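Local structure of Glyoxalase/bleomycin resistance protein/dioxygenase (Nocardioides sp., 4MYM) at residues Ser107-Tyr115 and Pro128-Ile139. The protein probably binds or transforms a small molecule, as a member of the glyoxalase/bleomycin resistance/dioxygenase superfamily, though its own substrate is not established. Sequence-based numbering, arbitrary orientation.
Sequences SPVEIDTAY and PPADYPWNARCI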
ATOM      1  N   SER A 107      -1.618  21.416   3.465  1.00 24.33           N
ATOM      2  CA  SER A 107      -1.947  22.587   2.655  1.00 24.20           C
ATOM      3  C   SER A 107      -1.246  22.528   1.301  1.00 22.16           C
ATOM      4  O   SER A 107      -0.175  21.947   1.202  1.00 21.49           O
ATOM      5  CB  SER A 107      -1.536  23.881   3.371  1.00 24.74           C
ATOM      6  OG  SER A 107      -0.298  24.362   2.875  1.00 25.50           O
ATOM      7  N   PRO A 108      -1.836  23.156   0.272  1.00 23.08           N
ATOM      8  CA  PRO A 108      -1.242  23.217  -1.075  1.00 23.21           C
ATOM      9  C   PRO A 108       0.151  23.801  -1.110  1.00 23.56           C
ATOM     10  O   PRO A 108       0.990  23.364  -1.885  1.00 23.50           O
ATOM     11  CB  PRO A 108      -2.220  24.106  -1.845  1.00 23.88           C
ATOM     12  CG  PRO A 108      -3.520  23.844  -1.189  1.00 23.64           C
ATOM     13  CD  PRO A 108      -3.218  23.662   0.268  1.00 23.13           C
ATOM     14  N   VAL A 109       0.424  24.755  -0.232  1.00 22.94           N
ATOM     15  CA  VAL A 109       1.703  25.413  -0.221  1.00 21.94           C
ATOM     16  C   VAL A 109       2.797  24.496   0.347  1.00 21.24           C
ATOM     17  O   VAL A 109       3.966  24.591  -0.040  1.00 20.24           O
ATOM     18  CB  VAL A 109       1.559  26.783   0.494  1.00 25.01           C
ATOM     19  CG1 VAL A 109       2.615  26.983   1.547  1.00 26.11           C
ATOM     20  CG2 VAL A 109       1.557  27.896  -0.544  1.00 25.63           C
ATOM     21  N   GLU A 110       2.409  23.585   1.238  1.00 20.54           N
ATOM     22  CA  GLU A 110       3.329  22.576   1.729  1.00 20.97           C
ATOM     23  C   GLU A 110       3.808  21.603   0.623  1.00 20.10           C
ATOM     24  O   GLU A 110       4.939  21.049   0.710  1.00 19.27           O
ATOM     25  CB  GLU A 110       2.708  21.772   2.896  1.00 21.33           C
ATOM     26  CG  GLU A 110       3.749  20.939   3.637  1.00 22.64           C
ATOM     27  CD  GLU A 110       3.170  20.135   4.798  1.00 23.69           C
ATOM     28  OE1 GLU A 110       1.995  20.344   5.166  1.00 22.54           O
ATOM     29  OE2 GLU A 110       3.921  19.302   5.340  1.00 27.50           O
ATOM     30  N   ILE A 111       2.966  21.402  -0.383  1.00 19.00           N
ATOM     31  CA  ILE A 111       3.324  20.577  -1.556  1.00 20.92           C
ATOM     32  C   ILE A 111       4.575  21.148  -2.248  1.00 21.21           C
ATOM     33  O   ILE A 111       5.554  20.438  -2.466  1.00 22.41           O
ATOM     34  CB  ILE A 111       2.137  20.457  -2.541  1.00 20.94           C
ATOM     35  CG1 ILE A 111       0.961  19.735  -1.882  1.00 21.91           C
ATOM     36  CG2 ILE A 111       2.542  19.748  -3.837  1.00 22.19           C
ATOM     37  CD1 ILE A 111       1.204  18.272  -1.522  1.00 22.10           C
ATOM     38  N   ASP A 112       4.576  22.449  -2.511  1.00 22.29           N
ATOM     39  CA  ASP A 112       5.720  23.071  -3.181  1.00 23.01           C
ATOM     40  C   ASP A 112       6.978  22.993  -2.334  1.00 21.61           C
ATOM     41  O   ASP A 112       8.056  22.797  -2.860  1.00 21.47           O
ATOM     42  CB  ASP A 112       5.406  24.516  -3.570  1.00 24.71           C
ATOM     43  CG  ASP A 112       4.236  24.616  -4.524  1.00 26.92           C
ATOM     44  OD1 ASP A 112       3.083  24.429  -4.087  1.00 30.01           O
ATOM     45  OD2 ASP A 112       4.452  24.888  -5.730  1.00 30.57           O
ATOM     46  N   THR A 113       6.845  23.123  -1.012  1.00 21.51           N
ATOM     47  CA  THR A 113       7.975  22.966  -0.112  1.00 21.32           C
ATOM     48  C   THR A 113       8.528  21.549  -0.136  1.00 20.87           C
ATOM     49  O   THR A 113       9.747  21.336  -0.208  1.00 21.75           O
ATOM     50  CB  THR A 113       7.578  23.311   1.354  1.00 22.95           C
ATOM     51  OG1 THR A 113       7.233  24.695   1.430  1.00 23.38           O
ATOM     52  CG2 THR A 113       8.717  23.070   2.278  1.00 24.74           C
ATOM     53  N   ALA A 114       7.642  20.567  -0.044  1.00 19.51           N
ATOM     54  CA  ALA A 114       8.075  19.163  -0.092  1.00 19.12           C
ATOM     55  C   ALA A 114       8.789  18.854  -1.418  1.00 18.60           C
ATOM     56  O   ALA A 114       9.821  18.188  -1.431  1.00 18.74           O
ATOM     57  CB  ALA A 114       6.877  18.239   0.099  1.00 19.14           C
ATOM     58  N   TYR A 115       8.230  19.354  -2.512  1.00 19.49           N
ATOM     59  CA  TYR A 115       8.807  19.203  -3.856  1.00 20.05           C
ATOM     60  C   TYR A 115      10.271  19.660  -3.896  1.00 21.68           C
ATOM     61  O   TYR A 115      11.170  18.915  -4.318  1.00 20.36           O
ATOM     62  CB  TYR A 115       7.950  19.982  -4.854  1.00 20.81           C
ATOM     63  CG  TYR A 115       8.528  20.102  -6.242  1.00 21.57           C
ATOM     64  CD1 TYR A 115       8.560  19.004  -7.097  1.00 22.58           C
ATOM     65  CD2 TYR A 115       9.054  21.314  -6.709  1.00 22.53           C
ATOM     66  CE1 TYR A 115       9.082  19.101  -8.375  1.00 23.07           C
ATOM     67  CE2 TYR A 115       9.576  21.421  -7.998  1.00 23.59           C
ATOM     68  CZ  TYR A 115       9.581  20.313  -8.830  1.00 24.24           C
ATOM     69  OH  TYR A 115      10.107  20.382 -10.110  1.00 24.12           O
ATOM     70  N   PRO A 128       6.352  19.341 -12.191  1.00 21.71           N
ATOM     71  CA  PRO A 128       6.342  20.195 -11.002  1.00 21.53           C
ATOM     72  C   PRO A 128       4.965  20.239 -10.380  1.00 20.31           C
ATOM     73  O   PRO A 128       3.986  19.821 -11.007  1.00 18.51           O
ATOM     74  CB  PRO A 128       6.700  21.594 -11.556  1.00 21.67           C
ATOM     75  CG  PRO A 128       7.392  21.323 -12.848  1.00 22.11           C
ATOM     76  CD  PRO A 128       6.703  20.100 -13.405  1.00 22.02           C
ATOM     77  N   PRO A 129       4.863  20.808  -9.161  1.00 20.48           N
ATOM     78  CA  PRO A 129       3.580  20.960  -8.507  1.00 20.66           C
ATOM     79  C   PRO A 129       2.526  21.538  -9.442  1.00 21.18           C
ATOM     80  O   PRO A 129       2.830  22.439 -10.230  1.00 21.34           O
ATOM     81  CB  PRO A 129       3.889  21.936  -7.366  1.00 20.25           C
ATOM     82  CG  PRO A 129       5.303  21.649  -7.013  1.00 20.36           C
ATOM     83  CD  PRO A 129       5.976  21.280  -8.318  1.00 20.51           C
ATOM     84  N   ALA A 130       1.313  21.004  -9.379  1.00 20.90           N
ATOM     85  CA  ALA A 130       0.195  21.541 -10.165  1.00 21.15           C
ATOM     86  C   ALA A 130      -1.118  21.262  -9.480  1.00 22.14           C
ATOM     87  O   ALA A 130      -1.206  20.368  -8.631  1.00 21.89           O
ATOM     88  CB  ALA A 130       0.189  20.943 -11.573  1.00 21.90           C
ATOM     89  N   ASP A 131      -2.134  22.036  -9.856  1.00 21.69           N
ATOM     90  CA  ASP A 131      -3.503  21.814  -9.424  1.00 23.76           C
ATOM     91  C   ASP A 131      -4.203  20.890 -10.405  1.00 24.79           C
ATOM     92  O   ASP A 131      -4.102  21.056 -11.633  1.00 24.78           O
ATOM     93  CB  ASP A 131      -4.257  23.143  -9.306  1.00 24.53           C
ATOM     94  CG  ASP A 131      -3.659  24.061  -8.253  1.00 26.07           C
ATOM     95  OD1 ASP A 131      -2.835  23.589  -7.428  1.00 27.13           O
ATOM     96  OD2 ASP A 131      -4.026  25.251  -8.229  1.00 27.51           O
ATOM     97  N   TYR A 132      -4.908  19.901  -9.864  1.00 22.85           N
ATOM     98  CA  TYR A 132      -5.551  18.895 -10.682  1.00 22.36           C
ATOM     99  C   TYR A 132      -7.063  19.026 -10.621  1.00 23.26           C
ATOM    100  O   TYR A 132      -7.599  19.635  -9.694  1.00 23.86           O
ATOM    101  CB  TYR A 132      -5.085  17.496 -10.252  1.00 21.45           C
ATOM    102  CG  TYR A 132      -3.658  17.260 -10.681  1.00 20.68           C
ATOM    103  CD1 TYR A 132      -3.374  16.663 -11.908  1.00 19.89           C
ATOM    104  CD2 TYR A 132      -2.600  17.724  -9.910  1.00 19.20           C
ATOM    105  CE1 TYR A 132      -2.077  16.485 -12.326  1.00 19.57           C
ATOM    106  CE2 TYR A 132      -1.294  17.547 -10.319  1.00 19.25           C
ATOM    107  CZ  TYR A 132      -1.043  16.926 -11.529  1.00 18.40           C
ATOM    108  OH  TYR A 132       0.241  16.763 -11.929  1.00 18.02           O
ATOM    109  N   PRO A 133      -7.764  18.433 -11.603  1.00 24.38           N
ATOM    110  CA  PRO A 133      -9.217  18.624 -11.700  1.00 25.38           C
ATOM    111  C   PRO A 133     -10.028  18.002 -10.570  1.00 25.86           C
ATOM    112  O   PRO A 133     -11.233  18.244 -10.484  1.00 25.30           O
ATOM    113  CB  PRO A 133      -9.573  17.965 -13.035  1.00 25.73           C
ATOM    114  CG  PRO A 133      -8.427  17.071 -13.356  1.00 25.88           C
ATOM    115  CD  PRO A 133      -7.224  17.731 -12.782  1.00 24.52           C
ATOM    116  N   TRP A 134      -9.378  17.208  -9.718  1.00 24.46           N
ATOM    117  CA  TRP A 134     -10.044  16.644  -8.538  1.00 23.21           C
ATOM    118  C   TRP A 134      -9.835  17.487  -7.268  1.00 23.41           C
ATOM    119  O   TRP A 134      -9.990  16.985  -6.156  1.00 22.35           O
ATOM    120  CB  TRP A 134      -9.587  15.205  -8.302  1.00 22.18           C
ATOM    121  CG  TRP A 134      -8.125  14.998  -8.395  1.00 21.14           C
ATOM    122  CD1 TRP A 134      -7.213  15.159  -7.407  1.00 20.83           C
ATOM    123  CD2 TRP A 134      -7.403  14.553  -9.545  1.00 20.37           C
ATOM    124  NE1 TRP A 134      -5.952  14.852  -7.867  1.00 21.03           N
ATOM    125  CE2 TRP A 134      -6.044  14.475  -9.180  1.00 19.98           C
ATOM    126  CE3 TRP A 134      -7.770  14.224 -10.854  1.00 20.33           C
ATOM    127  CZ2 TRP A 134      -5.060  14.081 -10.068  1.00 19.80           C
ATOM    128  CZ3 TRP A 134      -6.786  13.831 -11.739  1.00 19.13           C
ATOM    129  CH2 TRP A 134      -5.447  13.759 -11.343  1.00 19.51           C
ATOM    130  N   ASN A 135      -9.484  18.760  -7.447  1.00 24.34           N
ATOM    131  CA  ASN A 135      -9.429  19.749  -6.358  1.00 23.97           C
ATOM    132  C   ASN A 135      -8.285  19.536  -5.357  1.00 23.43           C
ATOM    133  O   ASN A 135      -8.409  19.846  -4.151  1.00 22.19           O
ATOM    134  CB  ASN A 135     -10.790  19.846  -5.636  1.00 25.43           C
ATOM    135  CG  ASN A 135     -11.010  21.210  -5.002  1.00 26.63           C
ATOM    136  OD1 ASN A 135     -11.367  21.339  -3.814  1.00 28.39           O
ATOM    137  ND2 ASN A 135     -10.754  22.233  -5.776  1.00 25.26           N
ATOM    138  N   ALA A 136      -7.159  19.054  -5.884  1.00 21.83           N
ATOM    139  CA  ALA A 136      -5.937  18.869  -5.109  1.00 20.55           C
ATOM    140  C   ALA A 136      -4.734  19.403  -5.847  1.00 20.30           C
ATOM    141  O   ALA A 136      -4.696  19.401  -7.085  1.00 20.81           O
ATOM    142  CB  ALA A 136      -5.732  17.393  -4.778  1.00 20.51           C
ATOM    143  N   ARG A 137      -3.739  19.852  -5.075  1.00 20.02           N
ATOM    144  CA  ARG A 137      -2.441  20.188  -5.586  1.00 19.85           C
ATOM    145  C   ARG A 137      -1.543  18.985  -5.297  1.00 19.82           C
ATOM    146  O   ARG A 137      -1.433  18.558  -4.140  1.00 19.11           O
ATOM    147  CB  ARG A 137      -1.910  21.462  -4.921  1.00 20.75           C
ATOM    148  CG  ARG A 137      -0.529  21.881  -5.383  1.00 20.99           C
ATOM    149  CD  ARG A 137      -0.238  23.333  -5.017  1.00 21.35           C
ATOM    150  NE  ARG A 137       0.948  23.860  -5.677  1.00 21.27           N
ATOM    151  CZ  ARG A 137       0.972  24.421  -6.889  1.00 22.34           C
ATOM    152  NH1 ARG A 137      -0.121  24.519  -7.625  1.00 22.70           N
ATOM    153  NH2 ARG A 137       2.122  24.887  -7.378  1.00 22.19           N
ATOM    154  N   CYS A 138      -0.943  18.429  -6.353  1.00 18.98           N
ATOM    155  CA  CYS A 138      -0.238  17.144  -6.282  1.00 19.17           C
ATOM    156  C   CYS A 138       1.127  17.140  -6.914  1.00 18.94           C
ATOM    157  O   CYS A 138       1.405  17.905  -7.854  1.00 18.64           O
ATOM    158  CB  CYS A 138      -1.048  16.050  -6.981  1.00 19.38           C
ATOM    159  SG  CYS A 138      -2.751  15.952  -6.448  1.00 19.73           S
ATOM    160  N   ILE A 139       1.972  16.246  -6.402  1.00 18.38           N
ATOM    161  CA  ILE A 139       3.225  15.904  -7.048  1.00 17.77           C
ATOM    162  C   ILE A 139       3.353  14.378  -7.080  1.00 17.36           C
ATOM    163  O   ILE A 139       2.861  13.677  -6.182  1.00 16.46           O
ATOM    164  CB  ILE A 139       4.443  16.546  -6.359  1.00 17.41           C
ATOM    165  CG1 ILE A 139       4.466  16.233  -4.856  1.00 17.02           C
ATOM    166  CG2 ILE A 139       4.414  18.061  -6.608  1.00 18.13           C
ATOM    167  CD1 ILE A 139       5.595  16.900  -4.099  1.00 16.93           C
TER
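Helix 108-115 runs nearly parallel to strand 136-139, their axes 8.0 Å apart and 9° from each other, with P108, I111, D112 and Y115 touching segment 128-139. R137 carries the polar part. Its CG is anti to the backbone N (chi1 179°) and the chain stays extended as far as NE, which takes the guanidinium out to D112. The grip is side-on. NE gives a hydrogen bond to D112 OD1 (2.7 Å). NH2 gives another to D112 OD2 (2.9 Å). The second bond is nearly straight at 173° and uses the syn lone pair of OD2. Carboxylate and guanidinium are almost coplanar. R137 NH1 also hydrogen-bonds to D131 OD1 at 2.9 Å, from above that carboxylate plane. The two salt bridges would restrict rotation of the guanidinium. P108 packs its CB against R137 CD at 3.8 Å.

The strands belong to a mixed four-stranded sheet, and helix 108-120 lies in the crossover joining its outermost strands within this chain, 99-104 and 130-132. This helix-and-sheet unit fits the beta-alpha-beta-beta-beta module of the vicinal oxygen chelate fold. Strands 130-132 and 136-142 form a beta hairpin. At the hairpin end, the W134 ring meets W76 of the second subunit edge-to-face.

The apolar part begins at I111, whose CG2 lies 3.7 Å from I139 CG2. Farther along the helix, I139 CD1 touches Y115 CB. P129 CD sits over one face of the Y115 ring, 3.4 Å from its centroid, in a CH-pi contact. P128 lies alongside the phenol end, and the Y115 ring also meets that of F125.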